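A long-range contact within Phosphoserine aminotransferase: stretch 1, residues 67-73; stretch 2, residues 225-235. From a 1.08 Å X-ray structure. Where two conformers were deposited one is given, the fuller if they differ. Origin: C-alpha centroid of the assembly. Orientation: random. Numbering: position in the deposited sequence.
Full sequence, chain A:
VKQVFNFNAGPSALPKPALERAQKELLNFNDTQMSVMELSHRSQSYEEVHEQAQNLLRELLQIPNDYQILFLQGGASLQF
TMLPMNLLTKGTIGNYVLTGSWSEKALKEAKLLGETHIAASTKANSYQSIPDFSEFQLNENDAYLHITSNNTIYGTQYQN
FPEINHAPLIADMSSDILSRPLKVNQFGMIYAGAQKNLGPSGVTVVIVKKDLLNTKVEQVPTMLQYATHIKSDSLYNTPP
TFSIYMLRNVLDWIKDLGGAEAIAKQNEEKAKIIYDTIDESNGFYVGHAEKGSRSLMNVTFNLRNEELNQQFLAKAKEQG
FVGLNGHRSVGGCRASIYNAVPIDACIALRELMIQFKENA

Stretch 1, residues 67-73: YQILFLQ
Stretch 2, residues 225-235: QYATHIKSDSL

A strand that crosses a helix steeply can pack with leucines and be fixed by one hydroxyl, and phosphoserine aminotransferase offers a clear example. Leu 70 and Leu 72 form the apolar centre. Both adopt the mt rotamer, and although their CA-to-CB bonds point sideways, their ends come nearer to the helix. Leu 70 CD1 meets the ring edge of Tyr 226 (chi1 m) at CD2, 4.0 Å away, while Leu 70 CD2 lies 3.9 Å from CG1 of Ile 230 (mt). Leu 72 CD2 sits over one face of the His 229 imidazole, 3.5 Å from His 229 CG and 3.7 Å from the ring centroid, 21° off the normal: a CH-pi contact. His 229 is m, with chi2 near -72° and its CA-to-CB bond directed toward the strand.

Residues 67-72 are extended, with phi from -104 to -119° and psi from 106 to 154°; residues 226-231 are helical. Their N-to-C directions differ by 106°, and the axes approach to 8.8 Å. After the helix, a type I' turn from Ser 232 to Leu 235 places Asp 233 (53/42) and Ser 234 (63/27) at positive phi. Ser 234 N donates to His 229 O at 2.9 Å, tying the turn to the helix end.

The turn thereby brings Ser 234 beside the strand, its CA 5.7 Å from Leu 70 CA. Its m rotamer presents OG to Phe 71 N, which donates a nearly straight hydrogen bond (3.0 Å, 164°), so a side chain satisfies a strand amide. At the polar edge, a water lies within hydrogen-bonding reach of Ile 69 O (2.7 Å) and of Asp 233 OD1 (chi1 t; 2.8 Å), and also hydrogen-bonds Ser 234 OG at 2.9 Å. Gln 68 (tt) directs its CA-to-CB bond toward the second stretch and packs beside Ile 230.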

# COMPACT_ATOMS: atom_id res chain seq x y z
N TYR A 67 -12.78 -5.63 -19.91
CA TYR A 67 -12.35 -5.61 -18.49
C TYR A 67 -11.18 -4.66 -18.35
O TYR A 67 -10.38 -4.51 -19.29
CB TYR A 67 -11.90 -7.00 -18.01
CG TYR A 67 -12.99 -8.01 -17.89
CD1 TYR A 67 -13.64 -8.56 -19.00
CD2 TYR A 67 -13.39 -8.48 -16.64
CE1 TYR A 67 -14.64 -9.51 -18.85
CE2 TYR A 67 -14.38 -9.42 -16.50
CZ TYR A 67 -15.00 -9.94 -17.61
OH TYR A 67 -16.01 -10.87 -17.52
N GLN A 68 -11.11 -4.03 -17.17
CA GLN A 68 -9.97 -3.15 -16.81
C GLN A 68 -9.27 -3.77 -15.60
O GLN A 68 -9.87 -4.44 -14.76
CB GLN A 68 -10.40 -1.75 -16.54
CG GLN A 68 -9.18 -0.77 -16.39
CD GLN A 68 -9.57 0.67 -16.40
OE1 GLN A 68 -9.02 1.51 -15.62
NE2 GLN A 68 -10.52 0.97 -17.26
N ILE A 69 -7.97 -3.53 -15.53
CA ILE A 69 -7.11 -3.98 -14.46
C ILE A 69 -6.82 -2.80 -13.54
O ILE A 69 -6.26 -1.81 -14.03
CB ILE A 69 -5.82 -4.56 -15.05
CG1 ILE A 69 -6.13 -5.76 -15.97
CG2 ILE A 69 -4.83 -4.97 -13.96
CD1 ILE A 69 -5.00 -6.05 -16.94
N LEU A 70 -7.18 -2.90 -12.29
CA LEU A 70 -6.91 -1.89 -11.27
C LEU A 70 -5.80 -2.37 -10.36
O LEU A 70 -5.72 -3.56 -10.03
CB LEU A 70 -8.14 -1.59 -10.44
CG LEU A 70 -9.41 -1.26 -11.21
CD1 LEU A 70 -10.56 -1.02 -10.22
CD2 LEU A 70 -9.27 -0.04 -12.09
N PHE A 71 -4.98 -1.42 -9.90
CA PHE A 71 -3.94 -1.63 -8.91
C PHE A 71 -4.29 -0.73 -7.72
O PHE A 71 -4.13 0.48 -7.80
CB PHE A 71 -2.57 -1.28 -9.43
CG PHE A 71 -2.09 -2.09 -10.62
CD1 PHE A 71 -1.37 -1.50 -11.62
CD2 PHE A 71 -2.37 -3.46 -10.73
CE1 PHE A 71 -0.93 -2.23 -12.71
CE2 PHE A 71 -1.93 -4.16 -11.84
CZ PHE A 71 -1.18 -3.57 -12.82
N LEU A 72 -4.77 -1.33 -6.63
CA LEU A 72 -5.29 -0.60 -5.47
C LEU A 72 -4.46 -0.92 -4.24
O LEU A 72 -3.90 -2.01 -4.09
CB LEU A 72 -6.75 -0.95 -5.22
CG LEU A 72 -7.68 -0.67 -6.40
CD1 LEU A 72 -9.11 -0.98 -5.97
CD2 LEU A 72 -7.58 0.75 -6.90
N GLN A 73 -4.45 0.00 -3.30
CA GLN A 73 -3.93 -0.24 -1.95
C GLN A 73 -5.02 -0.83 -1.09
O GLN A 73 -6.22 -0.72 -1.40
CB GLN A 73 -3.39 1.06 -1.38
CG GLN A 73 -2.25 1.68 -2.16
CD GLN A 73 -1.70 2.92 -1.45
OE1 GLN A 73 -1.19 2.79 -0.32
NE2 GLN A 73 -1.80 4.09 -2.09
N GLN A 225 -14.82 4.34 -4.36
CA GLN A 225 -15.55 4.06 -5.62
C GLN A 225 -14.68 3.36 -6.61
O GLN A 225 -13.62 3.89 -6.93
CB GLN A 225 -16.08 5.37 -6.26
CG GLN A 225 -17.04 6.11 -5.39
CD GLN A 225 -17.84 7.11 -6.09
OE1 GLN A 225 -17.81 7.18 -7.32
NE2 GLN A 225 -18.56 7.83 -5.29
N TYR A 226 -15.11 2.22 -7.14
CA TYR A 226 -14.33 1.67 -8.27
C TYR A 226 -14.24 2.66 -9.43
O TYR A 226 -13.20 2.73 -10.10
CB TYR A 226 -14.86 0.32 -8.79
CG TYR A 226 -14.69 -0.77 -7.76
CD1 TYR A 226 -15.75 -1.23 -7.02
CD2 TYR A 226 -13.45 -1.33 -7.50
CE1 TYR A 226 -15.59 -2.22 -6.06
CE2 TYR A 226 -13.27 -2.31 -6.53
CZ TYR A 226 -14.36 -2.77 -5.80
OH TYR A 226 -14.24 -3.71 -4.84
N ALA A 227 -15.31 3.43 -9.68
CA ALA A 227 -15.31 4.38 -10.79
C ALA A 227 -14.15 5.35 -10.69
O ALA A 227 -13.58 5.73 -11.76
CB ALA A 227 -16.67 5.09 -10.84
N THR A 228 -13.74 5.79 -9.53
CA THR A 228 -12.62 6.72 -9.37
C THR A 228 -11.38 6.14 -9.98
O THR A 228 -10.62 6.82 -10.71
CB THR A 228 -12.41 7.01 -7.86
OG1 THR A 228 -13.57 7.67 -7.36
CG2 THR A 228 -11.18 7.86 -7.61
N HIS A 229 -11.13 4.88 -9.65
CA HIS A 229 -9.90 4.22 -10.06
C HIS A 229 -9.95 3.78 -11.52
O HIS A 229 -8.94 3.79 -12.22
CB HIS A 229 -9.60 3.04 -9.11
CG HIS A 229 -9.51 3.55 -7.69
ND1 HIS A 229 -8.41 4.31 -7.28
CD2 HIS A 229 -10.40 3.46 -6.67
CE1 HIS A 229 -8.64 4.63 -6.02
NE2 HIS A 229 -9.82 4.13 -5.60
N ILE A 230 -11.12 3.38 -12.03
CA ILE A 230 -11.30 3.06 -13.43
C ILE A 230 -11.02 4.31 -14.26
O ILE A 230 -10.21 4.28 -15.21
CB ILE A 230 -12.74 2.57 -13.71
CG1 ILE A 230 -12.90 1.15 -13.08
CG2 ILE A 230 -13.05 2.52 -15.18
CD1 ILE A 230 -14.36 0.70 -12.98
N LYS A 231 -11.62 5.45 -13.94
CA LYS A 231 -11.47 6.64 -14.73
C LYS A 231 -10.05 7.19 -14.74
O LYS A 231 -9.57 7.68 -15.75
CB LYS A 231 -12.47 7.72 -14.21
CG LYS A 231 -13.89 7.40 -14.69
CD LYS A 231 -14.92 8.50 -14.32
CE LYS A 231 -16.25 8.12 -14.95
NZ LYS A 231 -17.49 8.59 -14.32
N SER A 232 -9.36 7.05 -13.60
CA SER A 232 -7.99 7.53 -13.45
C SER A 232 -6.92 6.49 -13.76
O SER A 232 -5.75 6.79 -13.52
CB SER A 232 -7.76 8.06 -12.01
OG SER A 232 -7.82 6.93 -11.14
N ASP A 233 -7.28 5.32 -14.23
CA ASP A 233 -6.31 4.25 -14.51
C ASP A 233 -5.42 3.94 -13.30
O ASP A 233 -4.22 3.74 -13.44
CB ASP A 233 -5.47 4.56 -15.72
CG ASP A 233 -4.63 3.41 -16.23
OD1 ASP A 233 -4.99 2.23 -16.00
OD2 ASP A 233 -3.62 3.69 -16.88
N SER A 234 -6.05 3.89 -12.11
CA SER A 234 -5.36 3.57 -10.88
C SER A 234 -4.25 4.60 -10.52
O SER A 234 -3.32 4.24 -9.80
CB SER A 234 -4.79 2.12 -10.89
OG SER A 234 -5.81 1.19 -11.17
N LEU A 235 -4.41 5.81 -10.96
CA LEU A 235 -3.51 6.91 -10.64
C LEU A 235 -4.25 8.10 -10.04
O LEU A 235 -3.82 9.24 -10.14
CB LEU A 235 -2.74 7.34 -11.92
CG LEU A 235 -1.87 6.19 -12.49
CD1 LEU A 235 -1.51 6.54 -13.95
CD2 LEU A 235 -0.66 5.87 -11.66
O HOH W 1 -6.34 0.90 -14.00